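Local coordinates for mandelate racemase/muconate lactonizing enzyme, C-terminal domain protein (Paracoccus denitrificans, PDB 4DWD) that binds magnesium and, as a member of the enolase superfamily, probably acts as a hydro-lyase, at the interface of chains A and B. Residues are numbered along the deposited sequence; one frame, centred on the assembly and turned at random. Chains: chain A/B, Mandelate racemase/muconate lactonizing enzyme, C-terminal domain protein.

The interface of chains A and B. Residues chain A 49-50, 90; chain B 54, 57.
The guanidinium group of B:Arg57 lies against the first turn of a helix in chain A, where A:Ile49 and A:Ala50 receive it. Methyl CG2 of A:Ile49 stands over one face of the guanidinium, 3.5 Å from its plane and displaced toward the rim, nearest to NE; CG2 comes within 3.6 Å of the central carbon, B:Arg57 CZ. The side chains meet at a slant, and the arginine presents the face of its guanidinium to the branched isoleucine. Farther along the group, B:Arg57 NH2 reaches the next residue, 3.5 Å from methyl CB of A:Ala50. B:Arg57 NH2 also lies 3.5 Å from the A:Ala50 backbone N, a van der Waals approach between two nitrogens. Because this is the N-terminal turn of the helix, its dipole would probably disfavour the arginine's positive charge here.

In A:Ile49, CG2 is anti to the backbone N (chi1 -56°, measured to CG1), which aims this methyl at the arginine while the CG1-CD1 branch turns away. The arginine chain bends at chi3 (-56°), bringing the guanidinium across to the helix start. Replacing B:Arg57 by an alanine would probably uncover A:Ile49 CG2 and open a gap over the helix start. Beside the arginine, one helical turn earlier, B:Val54 turns methyl CG2 toward CD1 of A:Ile90, a looser apolar contact at 4.3 Å. Within chain A, that CD1 packs on CB of A:Ala50 at 3.6 Å, so A:Ile90 backs the alanine from behind.

Helix 49-63 of each subunit supplies residues to the patch, the start of one copy meeting the middle of the other, with A:Ile90 added from the start of helix 90-110. Both helices belong to the N-terminal capping domain of the enolase-type fold. Two-fold symmetry repeats the contact with the chains exchanged, within an octameric deposited assembly that may reflect the biological oligomer.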
loop_
_atom_site.group_PDB
_atom_site.type_symbol
_atom_site.label_atom_id
_atom_site.label_comp_id
_atom_site.label_asym_id
_atom_site.label_seq_id
_atom_site.Cartn_x
_atom_site.Cartn_y
_atom_site.Cartn_z
ATOM N N ILE A 49 0.542 -38.142 20.735
ATOM C CA ILE A 49 -0.323 -38.603 21.835
ATOM C C ILE A 49 -1.458 -37.615 22.130
ATOM O O ILE A 49 -2.608 -38.018 22.354
ATOM C CB ILE A 49 0.497 -38.902 23.116
ATOM C CG1 ILE A 49 1.613 -39.923 22.829
ATOM C CG2 ILE A 49 -0.402 -39.372 24.261
ATOM C CD1 ILE A 49 1.166 -41.244 22.225
ATOM N N ALA A 50 -1.152 -36.319 22.121
ATOM C CA ALA A 50 -2.197 -35.327 22.363
ATOM C C ALA A 50 -3.293 -35.390 21.285
ATOM O O ALA A 50 -4.479 -35.360 21.613
ATOM C CB ALA A 50 -1.610 -33.926 22.461
ATOM N N ILE A 90 -2.242 -29.843 17.249
ATOM C CA ILE A 90 -2.877 -31.019 17.845
ATOM C C ILE A 90 -4.283 -31.321 17.291
ATOM O O ILE A 90 -4.557 -32.441 16.863
ATOM C CB ILE A 90 -2.914 -30.906 19.384
ATOM C CG1 ILE A 90 -1.503 -31.027 19.966
ATOM C CG2 ILE A 90 -3.785 -31.995 19.994
ATOM C CD1 ILE A 90 -1.427 -30.473 21.378
ATOM N N VAL B 54 -0.540 -32.389 28.129
ATOM C CA VAL B 54 0.718 -31.808 27.666
ATOM C C VAL B 54 1.573 -31.394 28.868
ATOM O O VAL B 54 2.784 -31.622 28.883
ATOM C CB VAL B 54 0.455 -30.645 26.681
ATOM C CG1 VAL B 54 1.726 -29.846 26.432
ATOM C CG2 VAL B 54 -0.093 -31.175 25.360
ATOM N N ARG B 57 2.866 -34.914 30.429
ATOM C CA ARG B 57 3.776 -35.718 29.608
ATOM C C ARG B 57 5.001 -34.942 29.146
ATOM O O ARG B 57 6.103 -35.492 29.078
ATOM C CB ARG B 57 3.064 -36.246 28.362
ATOM C CG ARG B 57 2.015 -37.320 28.576
ATOM C CD ARG B 57 1.603 -37.920 27.233
ATOM N NE ARG B 57 1.118 -36.904 26.292
ATOM C CZ ARG B 57 -0.114 -36.395 26.306
ATOM N NH1 ARG B 57 -1.008 -36.814 27.196
ATOM N NH2 ARG B 57 -0.457 -35.475 25.425
#